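Local coordinates for F1 capsule-anchoring protein (Yersinia pestis, PDB 2XET) that probably serves as the outer-membrane usher through which subunits of the F1 capsular antigen are assembled and secreted, this chain being its C-terminal domain, at residues L4-K9 and S49-K54. Sequence-based numbering, arbitrary orientation.
Sequences LFLHLK and SKILVK
L6 and I51 meet tip to tip across the interior of the domain, methyl against methyl, with L6 CD2 3.8 Å from I51 CD1. A second pair of the same kind lies further along, where L8 CD1 comes to 4.0 Å from V53 CG2. Between them L8 uses its other branch: its CD2 sits 4.3 Å from I51 CD1, so the isoleucine's end methyl is shared by both leucines. With chi1 at 63° CG1 of I51 is aimed at strand 2-10, and the extended chi2 (173°) carries CD1 out to the leucines. V53, with a shorter side chain, meets L8 chiefly through CG2.

All four side chains are buried, and they belong to strands 2-10 and 48-54, which are not neighbours in the sheet. The axes of the two segments come no nearer than 10.8 Å and run at 58° to each other, so they face each other as opposing layers of a folded-over sheet, consistent with a small beta sandwich of the transthyretin clan. Strand 62-68 borders the same core, with V67 touching both L6 and I51, while V16 packs on both L8 and V53.

With every contact between the two segments made by methyl groups, they add a modest share of the apolar packing between the layers, through dispersion and the exclusion of water, and what matters is how the branched ends fit together rather than any directional bond.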
loop_
_atom_site.group_PDB
_atom_site.type_symbol
_atom_site.label_atom_id
_atom_site.label_comp_id
_atom_site.label_asym_id
_atom_site.label_seq_id
_atom_site.Cartn_x
_atom_site.Cartn_y
_atom_site.Cartn_z
ATOM N N LEU A 4 -0.875 4.235 9.310
ATOM C CA LEU A 4 -1.692 4.950 8.339
ATOM C C LEU A 4 -2.727 4.087 7.656
ATOM O O LEU A 4 -2.538 2.872 7.520
ATOM C CB LEU A 4 -0.796 5.595 7.277
ATOM C CG LEU A 4 -0.456 4.711 6.074
ATOM C CD1 LEU A 4 -0.169 5.616 4.884
ATOM C CD2 LEU A 4 0.719 3.864 6.444
ATOM N N PHE A 5 -3.802 4.753 7.230
ATOM C CA PHE A 5 -4.782 4.231 6.291
ATOM C C PHE A 5 -4.274 4.685 4.922
ATOM O O PHE A 5 -4.076 5.905 4.706
ATOM C CB PHE A 5 -6.155 4.869 6.524
ATOM C CG PHE A 5 -6.796 4.477 7.840
ATOM C CD1 PHE A 5 -7.624 3.355 7.919
ATOM C CD2 PHE A 5 -6.567 5.231 8.988
ATOM C CE1 PHE A 5 -8.209 2.992 9.138
ATOM C CE2 PHE A 5 -7.140 4.865 10.211
ATOM C CZ PHE A 5 -7.959 3.745 10.279
ATOM N N LEU A 6 -4.075 3.730 4.016
ATOM C CA LEU A 6 -3.597 4.051 2.669
ATOM C C LEU A 6 -4.616 3.695 1.591
ATOM O O LEU A 6 -4.987 2.524 1.440
ATOM C CB LEU A 6 -2.280 3.307 2.402
ATOM C CG LEU A 6 -1.573 3.600 1.084
ATOM C CD1 LEU A 6 -1.126 5.063 1.028
ATOM C CD2 LEU A 6 -0.387 2.647 0.930
ATOM N N HIS A 7 -5.112 4.715 0.883
ATOM C CA HIS A 7 -6.065 4.490 -0.188
ATOM C C HIS A 7 -5.299 4.316 -1.475
ATOM O O HIS A 7 -4.589 5.226 -1.896
ATOM C CB HIS A 7 -7.041 5.682 -0.330
ATOM C CG HIS A 7 -8.148 5.448 -1.307
ATOM N ND1 HIS A 7 -8.822 6.485 -1.921
ATOM C CD2 HIS A 7 -8.711 4.305 -1.771
ATOM C CE1 HIS A 7 -9.744 5.991 -2.730
ATOM N NE2 HIS A 7 -9.697 4.672 -2.661
ATOM N N LEU A 8 -5.421 3.135 -2.075
ATOM C CA LEU A 8 -4.694 2.804 -3.294
ATOM C C LEU A 8 -5.608 2.869 -4.498
ATOM O O LEU A 8 -6.748 2.462 -4.412
ATOM C CB LEU A 8 -4.110 1.383 -3.175
ATOM C CG LEU A 8 -2.997 1.191 -2.142
ATOM C CD1 LEU A 8 -2.888 -0.302 -1.798
ATOM C CD2 LEU A 8 -1.655 1.743 -2.649
ATOM N N LYS A 9 -5.103 3.366 -5.625
ATOM C CA LYS A 9 -5.835 3.265 -6.893
ATOM C C LYS A 9 -4.809 2.886 -7.958
ATOM O O LYS A 9 -3.676 3.383 -7.908
ATOM C CB LYS A 9 -6.540 4.584 -7.242
ATOM C CG LYS A 9 -7.494 4.483 -8.438
ATOM C CD LYS A 9 -8.368 5.724 -8.633
ATOM C CE LYS A 9 -7.520 7.000 -8.651
ATOM N NZ LYS A 9 -8.245 8.217 -9.086
ATOM N N SER A 49 8.736 4.244 2.509
ATOM C CA SER A 49 8.646 2.818 2.170
ATOM C C SER A 49 8.277 2.621 0.694
ATOM O O SER A 49 7.789 3.545 0.037
ATOM C CB SER A 49 7.588 2.125 3.033
ATOM O OG SER A 49 7.926 2.228 4.389
ATOM N N LYS A 50 8.510 1.405 0.201
ATOM C CA LYS A 50 8.051 0.997 -1.123
ATOM C C LYS A 50 7.287 -0.305 -0.923
ATOM O O LYS A 50 7.764 -1.204 -0.222
ATOM C CB LYS A 50 9.225 0.769 -2.079
ATOM C CG LYS A 50 9.946 2.083 -2.458
ATOM C CD LYS A 50 11.103 1.853 -3.419
ATOM C CE LYS A 50 11.857 3.163 -3.631
ATOM N NZ LYS A 50 11.024 4.127 -4.400
ATOM N N ILE A 51 6.104 -0.382 -1.522
ATOM C CA ILE A 51 5.270 -1.588 -1.403
ATOM C C ILE A 51 4.913 -2.225 -2.742
ATOM O O ILE A 51 4.928 -1.562 -3.793
ATOM C CB ILE A 51 3.968 -1.313 -0.580
ATOM C CG1 ILE A 51 3.086 -0.269 -1.287
ATOM C CG2 ILE A 51 4.308 -0.913 0.880
ATOM C CD1 ILE A 51 1.696 -0.048 -0.648
ATOM N N LEU A 52 4.656 -3.537 -2.689
ATOM C CA LEU A 52 4.115 -4.299 -3.791
ATOM C C LEU A 52 2.712 -4.719 -3.388
ATOM O O LEU A 52 2.487 -5.141 -2.251
ATOM C CB LEU A 52 4.953 -5.558 -4.028
ATOM C CG LEU A 52 4.542 -6.467 -5.194
ATOM C CD1 LEU A 52 4.658 -5.790 -6.575
ATOM C CD2 LEU A 52 5.320 -7.792 -5.159
ATOM N N VAL A 53 1.785 -4.609 -4.337
ATOM C CA VAL A 53 0.399 -4.968 -4.120
ATOM C C VAL A 53 0.089 -6.001 -5.202
ATOM O O VAL A 53 0.303 -5.734 -6.390
ATOM C CB VAL A 53 -0.500 -3.719 -4.182
ATOM C CG1 VAL A 53 -1.946 -4.083 -3.910
ATOM C CG2 VAL A 53 0.004 -2.667 -3.169
ATOM N N LYS A 54 -0.362 -7.189 -4.801
ATOM C CA LYS A 54 -0.399 -8.324 -5.733
ATOM C C LYS A 54 -1.706 -9.123 -5.635
ATOM O O LYS A 54 -2.165 -9.400 -4.522
ATOM C CB LYS A 54 0.812 -9.235 -5.489
ATOM C CG LYS A 54 1.049 -10.316 -6.565
ATOM C CD LYS A 54 2.325 -11.096 -6.274
ATOM C CE LYS A 54 2.537 -12.223 -7.284
ATOM N NZ LYS A 54 3.761 -13.000 -6.907
#